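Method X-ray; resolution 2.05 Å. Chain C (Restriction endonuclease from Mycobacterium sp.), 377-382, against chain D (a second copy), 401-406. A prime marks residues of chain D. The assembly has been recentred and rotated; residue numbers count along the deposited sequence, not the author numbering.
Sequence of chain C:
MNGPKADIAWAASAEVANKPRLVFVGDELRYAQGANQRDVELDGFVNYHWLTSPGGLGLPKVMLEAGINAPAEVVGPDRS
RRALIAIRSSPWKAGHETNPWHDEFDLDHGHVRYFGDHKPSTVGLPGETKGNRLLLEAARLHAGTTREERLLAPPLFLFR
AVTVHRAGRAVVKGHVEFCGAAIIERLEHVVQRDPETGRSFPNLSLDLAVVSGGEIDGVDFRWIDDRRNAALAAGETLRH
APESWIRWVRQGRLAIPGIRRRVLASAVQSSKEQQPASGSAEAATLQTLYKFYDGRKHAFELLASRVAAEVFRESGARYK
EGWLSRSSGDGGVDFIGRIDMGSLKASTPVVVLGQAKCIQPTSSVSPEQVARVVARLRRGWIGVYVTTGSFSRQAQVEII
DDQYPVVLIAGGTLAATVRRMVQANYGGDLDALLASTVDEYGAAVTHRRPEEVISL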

# COMPACT_ATOMS: atom_id res chain seq x y z
N LEU C 377 10.32 -8.07 -11.92
CA LEU C 377 11.24 -6.97 -12.17
C LEU C 377 11.13 -5.85 -11.14
O LEU C 377 10.08 -5.23 -10.99
CB LEU C 377 11.01 -6.39 -13.57
CG LEU C 377 11.15 -7.40 -14.72
CD1 LEU C 377 10.87 -6.73 -16.05
CD2 LEU C 377 12.53 -8.04 -14.70
N ARG C 378 12.23 -5.59 -10.44
CA ARG C 378 12.30 -4.44 -9.56
C ARG C 378 12.65 -3.21 -10.39
O ARG C 378 12.74 -3.28 -11.61
CB ARG C 378 13.36 -4.64 -8.48
CG ARG C 378 13.12 -5.83 -7.57
CD ARG C 378 14.12 -5.82 -6.43
NE ARG C 378 14.14 -7.08 -5.69
CZ ARG C 378 14.95 -7.32 -4.67
NH1 ARG C 378 15.81 -6.40 -4.26
NH2 ARG C 378 14.90 -8.50 -4.05
N ARG C 379 12.83 -2.08 -9.71
CA ARG C 379 13.25 -0.85 -10.37
C ARG C 379 14.67 -1.00 -10.91
O ARG C 379 15.58 -1.40 -10.18
CB ARG C 379 13.18 0.32 -9.39
CG ARG C 379 13.96 1.54 -9.82
CD ARG C 379 14.02 2.55 -8.69
NE ARG C 379 14.45 1.92 -7.45
CZ ARG C 379 14.31 2.48 -6.25
NH1 ARG C 379 13.75 3.67 -6.13
NH2 ARG C 379 14.73 1.83 -5.16
N GLY C 380 14.85 -0.67 -12.18
CA GLY C 380 16.16 -0.75 -12.81
C GLY C 380 16.46 -2.13 -13.35
O GLY C 380 17.57 -2.41 -13.79
N TRP C 381 15.46 -3.01 -13.32
CA TRP C 381 15.61 -4.36 -13.85
C TRP C 381 14.81 -4.52 -15.14
O TRP C 381 13.74 -3.94 -15.29
CB TRP C 381 15.15 -5.41 -12.83
CG TRP C 381 15.96 -5.46 -11.57
CD1 TRP C 381 16.88 -4.54 -11.14
CD2 TRP C 381 15.93 -6.49 -10.57
NE1 TRP C 381 17.41 -4.94 -9.94
CE2 TRP C 381 16.85 -6.13 -9.57
CE3 TRP C 381 15.20 -7.68 -10.44
CZ2 TRP C 381 17.06 -6.92 -8.44
CZ3 TRP C 381 15.42 -8.46 -9.31
CH2 TRP C 381 16.34 -8.08 -8.33
N ILE C 382 15.35 -5.30 -16.07
CA ILE C 382 14.63 -5.63 -17.29
C ILE C 382 14.56 -7.14 -17.49
O ILE C 382 15.22 -7.90 -16.77
CB ILE C 382 15.26 -4.97 -18.54
CG1 ILE C 382 16.67 -5.52 -18.78
CG2 ILE C 382 15.29 -3.46 -18.39
CD1 ILE C 382 17.31 -5.00 -20.05
N ASP D 401 24.13 0.55 -2.60
CA ASP D 401 23.56 -0.36 -1.62
C ASP D 401 22.06 -0.60 -1.84
O ASP D 401 21.54 -1.65 -1.46
CB ASP D 401 23.82 0.15 -0.21
CG ASP D 401 23.56 -0.90 0.85
OD1 ASP D 401 23.67 -2.10 0.53
OD2 ASP D 401 23.24 -0.53 2.00
N ASP D 402 21.39 0.37 -2.44
CA ASP D 402 19.96 0.24 -2.71
C ASP D 402 19.68 -0.03 -4.18
O ASP D 402 18.52 -0.10 -4.60
CB ASP D 402 19.21 1.49 -2.24
CG ASP D 402 19.37 1.75 -0.76
OD1 ASP D 402 19.41 0.76 0.02
OD2 ASP D 402 19.47 2.93 -0.36
N GLN D 403 20.75 -0.18 -4.96
CA GLN D 403 20.66 -0.54 -6.38
C GLN D 403 19.85 0.46 -7.20
O GLN D 403 18.96 0.08 -7.96
CB GLN D 403 20.08 -1.94 -6.54
CG GLN D 403 20.74 -2.99 -5.67
CD GLN D 403 19.94 -4.27 -5.58
OE1 GLN D 403 19.29 -4.67 -6.54
NE2 GLN D 403 19.97 -4.90 -4.42
N TYR D 404 20.17 1.75 -7.06
CA TYR D 404 19.51 2.78 -7.85
C TYR D 404 20.05 2.81 -9.27
O TYR D 404 21.25 2.98 -9.48
CB TYR D 404 19.69 4.16 -7.20
CG TYR D 404 18.94 4.34 -5.90
CD1 TYR D 404 17.95 3.45 -5.51
CD2 TYR D 404 19.21 5.42 -5.07
CE1 TYR D 404 17.26 3.62 -4.32
CE2 TYR D 404 18.53 5.60 -3.88
CZ TYR D 404 17.56 4.69 -3.51
OH TYR D 404 16.87 4.87 -2.33
N PRO D 405 19.16 2.63 -10.26
CA PRO D 405 19.55 2.68 -11.68
C PRO D 405 19.84 4.10 -12.14
O PRO D 405 19.09 4.66 -12.93
CB PRO D 405 18.31 2.14 -12.39
CG PRO D 405 17.18 2.47 -11.48
CD PRO D 405 17.73 2.32 -10.09
N VAL D 406 20.93 4.68 -11.64
CA VAL D 406 21.30 6.05 -11.99
C VAL D 406 22.74 6.14 -12.47
O VAL D 406 23.67 5.71 -11.79
CB VAL D 406 21.12 7.00 -10.79
CG1 VAL D 406 21.54 8.42 -11.16
CG2 VAL D 406 19.67 6.98 -10.32

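Polar side chains meet across this interface without a single hydrogen bond between the two stretches, so the contact, 282 Å² summed over both sides, rests on packing. Arg379 is the residue most covered by the other stretch, with Pro405′ and Gln403′ next, and Gly380 and Pro405′ are buried in the assembly. It illustrates how shape can join segments that exchange no hydrogen bond when backbone geometry opens a place for a partner. Here the place is Gly380, within a type II turn from Arg378 to Trp381 that is closed by the bond from Trp381 N to Arg378 O (3.2 Å). Its phi of 86° suits glycine, since a CB would jam against the preceding carbonyl oxygen; a CB would also clash with Pro405′, whose CB lies 3.6 Å from Gly380 CA. The proline points toward the turn and fills the space left there, while its CG packs 3.7 Å from Arg379 CG.

Arg379 starts sideways, but its extended first two torsions and a p chi3 carry the guanidinium to Tyr404′. Arg379 NH2 sits 3.2 Å from Tyr404′ CE1, which lies over one guanidinium face, whereas the arginine meets the edge of the tyrosine ring. This nitrogen is hydrogen-bonded elsewhere in the structure. Gln403′, leaving its helix through a Schellman motif, points toward chain C and brings OE1 to 3.7 Å from Trp381 CZ2, at the indole edge, where the contact is van der Waals in range.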